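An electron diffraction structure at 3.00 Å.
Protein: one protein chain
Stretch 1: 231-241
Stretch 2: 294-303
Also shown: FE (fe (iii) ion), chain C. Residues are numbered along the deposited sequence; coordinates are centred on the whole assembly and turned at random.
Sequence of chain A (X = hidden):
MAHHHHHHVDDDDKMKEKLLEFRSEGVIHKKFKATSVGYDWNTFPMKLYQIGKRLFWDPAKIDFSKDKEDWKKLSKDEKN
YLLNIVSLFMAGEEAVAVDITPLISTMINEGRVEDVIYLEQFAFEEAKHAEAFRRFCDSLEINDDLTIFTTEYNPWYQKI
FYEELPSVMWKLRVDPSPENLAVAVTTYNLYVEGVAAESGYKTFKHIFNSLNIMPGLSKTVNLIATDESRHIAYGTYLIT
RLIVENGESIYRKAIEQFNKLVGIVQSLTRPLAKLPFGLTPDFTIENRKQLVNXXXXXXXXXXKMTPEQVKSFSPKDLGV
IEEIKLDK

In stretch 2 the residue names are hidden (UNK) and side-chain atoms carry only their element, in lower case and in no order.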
# COMPACT_ATOMS: atom_id res chain seq x y z
N HIS A 231 13.82 1.41 1.54
CA HIS A 231 13.41 1.31 0.15
C HIS A 231 14.55 0.78 -0.72
O HIS A 231 14.34 -0.12 -1.54
CB HIS A 231 12.93 2.67 -0.35
CG HIS A 231 11.69 3.15 0.33
ND1 HIS A 231 11.18 4.42 0.15
CD2 HIS A 231 10.85 2.54 1.20
CE1 HIS A 231 10.09 4.57 0.88
NE2 HIS A 231 9.86 3.43 1.52
N ILE A 232 15.75 1.34 -0.56
CA ILE A 232 16.89 0.85 -1.33
C ILE A 232 17.35 -0.51 -0.81
O ILE A 232 17.95 -1.29 -1.56
CB ILE A 232 18.03 1.88 -1.32
CG1 ILE A 232 18.58 2.05 0.10
CG2 ILE A 232 17.55 3.21 -1.87
CD1 ILE A 232 19.70 3.06 0.20
N ALA A 233 17.08 -0.81 0.46
CA ALA A 233 17.48 -2.10 1.01
C ALA A 233 16.72 -3.23 0.35
O ALA A 233 17.32 -4.23 -0.07
CB ALA A 233 17.26 -2.11 2.53
N TYR A 234 15.40 -3.10 0.23
CA TYR A 234 14.61 -4.12 -0.44
C TYR A 234 14.89 -4.14 -1.94
O TYR A 234 14.91 -5.21 -2.56
CB TYR A 234 13.12 -3.91 -0.18
CG TYR A 234 12.24 -4.85 -0.97
CD1 TYR A 234 12.03 -6.15 -0.55
CD2 TYR A 234 11.63 -4.43 -2.15
CE1 TYR A 234 11.23 -7.01 -1.27
CE2 TYR A 234 10.83 -5.29 -2.88
CZ TYR A 234 10.63 -6.58 -2.43
OH TYR A 234 9.84 -7.43 -3.16
N GLY A 235 15.09 -2.96 -2.54
CA GLY A 235 15.48 -2.92 -3.94
C GLY A 235 16.77 -3.66 -4.20
O GLY A 235 16.92 -4.34 -5.22
N THR A 236 17.73 -3.54 -3.27
CA THR A 236 18.95 -4.34 -3.36
C THR A 236 18.64 -5.82 -3.21
O THR A 236 19.11 -6.65 -3.99
CB THR A 236 19.95 -3.89 -2.30
OG1 THR A 236 20.44 -2.59 -2.62
CG2 THR A 236 21.11 -4.87 -2.21
N TYR A 237 17.83 -6.17 -2.21
CA TYR A 237 17.49 -7.57 -1.98
C TYR A 237 16.79 -8.19 -3.19
O TYR A 237 17.03 -9.35 -3.53
CB TYR A 237 16.62 -7.70 -0.73
CG TYR A 237 16.04 -9.08 -0.52
CD1 TYR A 237 16.81 -10.10 0.03
CD2 TYR A 237 14.73 -9.36 -0.86
CE1 TYR A 237 16.29 -11.36 0.23
CE2 TYR A 237 14.19 -10.62 -0.66
CZ TYR A 237 14.98 -11.61 -0.12
OH TYR A 237 14.45 -12.87 0.07
N LEU A 238 15.91 -7.42 -3.84
CA LEU A 238 15.17 -7.95 -4.98
C LEU A 238 16.10 -8.19 -6.16
O LEU A 238 16.04 -9.24 -6.81
CB LEU A 238 14.04 -6.99 -5.37
CG LEU A 238 12.81 -7.55 -6.08
CD1 LEU A 238 11.68 -6.53 -6.06
CD2 LEU A 238 13.10 -7.96 -7.52
N ILE A 239 16.97 -7.22 -6.47
CA ILE A 239 17.85 -7.37 -7.62
C ILE A 239 18.92 -8.42 -7.36
O ILE A 239 19.26 -9.21 -8.25
CB ILE A 239 18.46 -6.00 -8.02
CG1 ILE A 239 19.26 -6.12 -9.31
CG2 ILE A 239 19.32 -5.44 -6.90
CD1 ILE A 239 18.41 -6.45 -10.52
N THR A 240 19.44 -8.48 -6.13
CA THR A 240 20.40 -9.53 -5.80
C THR A 240 19.76 -10.91 -5.82
O THR A 240 20.43 -11.89 -6.16
CB THR A 240 21.03 -9.26 -4.42
OG1 THR A 240 20.00 -9.14 -3.44
CG2 THR A 240 21.87 -7.99 -4.45
N ARG A 241 18.48 -11.00 -5.47
CA ARG A 241 17.78 -12.27 -5.57
C ARG A 241 17.66 -12.74 -7.01
O ARG A 241 17.65 -13.94 -7.28
CB ARG A 241 16.39 -12.16 -4.93
CG ARG A 241 15.61 -13.47 -4.90
CD ARG A 241 14.26 -13.30 -4.22
NE ARG A 241 13.38 -12.39 -4.95
CZ ARG A 241 12.55 -12.77 -5.92
NH1 ARG A 241 12.49 -14.05 -6.27
NH2 ARG A 241 11.79 -11.88 -6.53
N UNK A 294 28.31 3.41 -6.11
CA UNK A 294 27.86 2.67 -4.93
C UNK A 294 26.84 1.59 -5.28
O UNK A 294 26.67 0.64 -4.50
c UNK A 294 27.26 3.63 -3.90
N UNK A 295 26.17 1.70 -6.42
CA UNK A 295 25.21 0.69 -6.85
C UNK A 295 25.87 -0.41 -7.66
O UNK A 295 25.49 -1.58 -7.54
c UNK A 295 23.24 2.31 -6.85
n UNK A 295 21.86 1.10 -2.96
c UNK A 295 21.92 2.36 -3.35
n UNK A 295 21.57 3.33 -2.52
n UNK A 295 22.32 2.66 -4.59
c UNK A 295 24.08 1.33 -7.65
c UNK A 295 22.73 1.67 -5.58
N UNK A 296 26.85 -0.07 -8.50
CA UNK A 296 27.56 -1.09 -9.26
C UNK A 296 28.28 -2.07 -8.34
O UNK A 296 28.42 -3.25 -8.69
c UNK A 296 27.96 0.39 -11.35
c UNK A 296 28.56 -0.43 -10.21
c UNK A 296 29.06 0.98 -12.23
c UNK A 296 27.01 -0.46 -12.18
N UNK A 297 28.73 -1.62 -7.18
CA UNK A 297 29.39 -2.52 -6.23
C UNK A 297 28.40 -3.50 -5.64
O UNK A 297 28.65 -4.71 -5.62
c UNK A 297 30.08 -1.72 -5.13
o UNK A 297 29.11 -0.90 -4.45
c UNK A 297 31.17 -0.83 -5.70
N UNK A 298 27.26 -3.01 -5.15
CA UNK A 298 26.27 -3.88 -4.53
C UNK A 298 25.58 -4.76 -5.55
O UNK A 298 25.00 -5.80 -5.19
c UNK A 298 24.23 -2.39 -4.65
c UNK A 298 24.57 -3.90 -2.67
c UNK A 298 25.25 -3.04 -3.73
N UNK A 299 25.62 -4.39 -6.84
CA UNK A 299 25.07 -5.26 -7.88
C UNK A 299 26.02 -6.41 -8.17
O UNK A 299 25.63 -7.58 -8.14
c UNK A 299 24.54 -5.37 -10.33
c UNK A 299 24.75 -4.44 -9.14
c UNK A 299 22.34 -4.34 -8.38
c UNK A 299 23.52 -3.57 -8.92
N UNK A 300 27.28 -6.09 -8.46
CA UNK A 300 28.28 -7.13 -8.70
C UNK A 300 28.60 -7.91 -7.44
O UNK A 300 29.15 -9.02 -7.54
c UNK A 300 29.55 -6.51 -9.29
o UNK A 300 31.64 -5.22 -10.48
c UNK A 300 29.32 -5.76 -10.59
c UNK A 300 30.60 -5.18 -11.17
o UNK A 300 30.57 -4.70 -12.32
N UNK A 301 28.27 -7.37 -6.27
CA UNK A 301 28.43 -8.14 -5.03
C UNK A 301 27.56 -9.39 -5.04
O UNK A 301 27.93 -10.42 -4.47
c UNK A 301 28.08 -7.26 -3.83
c UNK A 301 28.37 -7.91 -2.48
c UNK A 301 31.80 -6.48 -2.08
c UNK A 301 29.86 -8.00 -2.22
n UNK A 301 32.29 -5.25 -2.03
n UNK A 301 30.49 -6.69 -2.17
n UNK A 301 32.63 -7.52 -2.05
N UNK A 302 26.39 -9.32 -5.70
CA UNK A 302 25.49 -10.46 -5.76
C UNK A 302 26.04 -11.60 -6.61
O UNK A 302 25.62 -12.74 -6.43
c UNK A 302 24.13 -10.03 -6.31
N UNK A 303 26.97 -11.31 -7.52
CA UNK A 303 27.51 -12.35 -8.38
C UNK A 303 28.32 -13.36 -7.58
O UNK A 303 28.97 -13.02 -6.58
c UNK A 303 26.88 -12.07 -11.43
c UNK A 303 28.57 -10.24 -11.48
c UNK A 303 27.62 -11.04 -10.61
c UNK A 303 28.38 -11.72 -9.47
FE FE C . 11.64 5.07 -1.93

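Position 294 has one side-chain atom, a carbon. It lies out of reach of stretch 1. It is Ala-294.

Position 295 has three carbons, a nitrogen, then a carbon carrying two more nitrogens. Its CA-to-CB bond points sideways, but the nitrogen-rich end of the chain comes nearer to stretch 1 and reaches Ile-232 and Thr-236. That planar end is a guanidinium, so this is Arg-295. NH2 of Arg-295 lies 3.3 Å from CD1 of Ile-232, which sits at the guanidinium edge, near its plane. NH1 of Arg-295 is 4.0 Å from OG1 of Thr-236, and no hydrogen bond forms there. That hydroxyl instead donates to its own helix, OG1 of Thr-236 to O of Ile-232, at 3.0 Å.

Position 296 has four carbons, forked at the second. This is Leu-296, out of reach of stretch 1.

Position 297 has one carbon carrying an oxygen and a carbon. It is Thr-297. It is exposed, and OG1 of Thr-297 makes a weak hydrogen bond to O of Ala-294 at 2.9 Å.

Position 298 has three carbons, the first carrying the other two. It points toward stretch 1 and meets the methyl of Thr-236. The residue is Val-298, with CG2 of Val-298 3.6 Å from CG2 of Thr-236.

Position 299 has four carbons, forked at the first, with one arm two carbons long. CA-to-CB points sideways, yet the end of the long arm reaches Ile-239. This is Ile-299. CD1 of Ile-299 lies 3.5 Å from CG2 of Ile-239, an apolar contact.

Position 300 has three carbons, the third carrying two oxygens. This carboxylate belongs to Glu-300, exposed and out of reach.

Position 301 again has three carbons, a nitrogen, and a carbon with two nitrogens. Its end leads away from stretch 1, and it makes no contact there. It is Arg-301.

Position 302 has one carbon, pointing toward stretch 1, where it meets Thr-240. It is Ala-302. CB of Ala-302 lies 3.6 Å from CG2 of Thr-240. The CA atoms of Ala-302 and Thr-240 are just 5.2 Å apart, so the backbones come close here.

Position 303 has four carbons, forked at the second. It points away. It is Leu-303.

The helices approach to 9.5 Å between axes, with 43° between their N-to-C directions. About 332 Å² is buried in all. No hydrogen bond crosses between the stretches. The contact works by packing: Val-298, Ile-299 and Ala-302 meet methyl groups of Thr-236, Ile-239 and Thr-240, while Arg-295 extends its guanidinium to Ile-232 and Thr-236.

Stretch 2 294-303: ARLTVIERAL
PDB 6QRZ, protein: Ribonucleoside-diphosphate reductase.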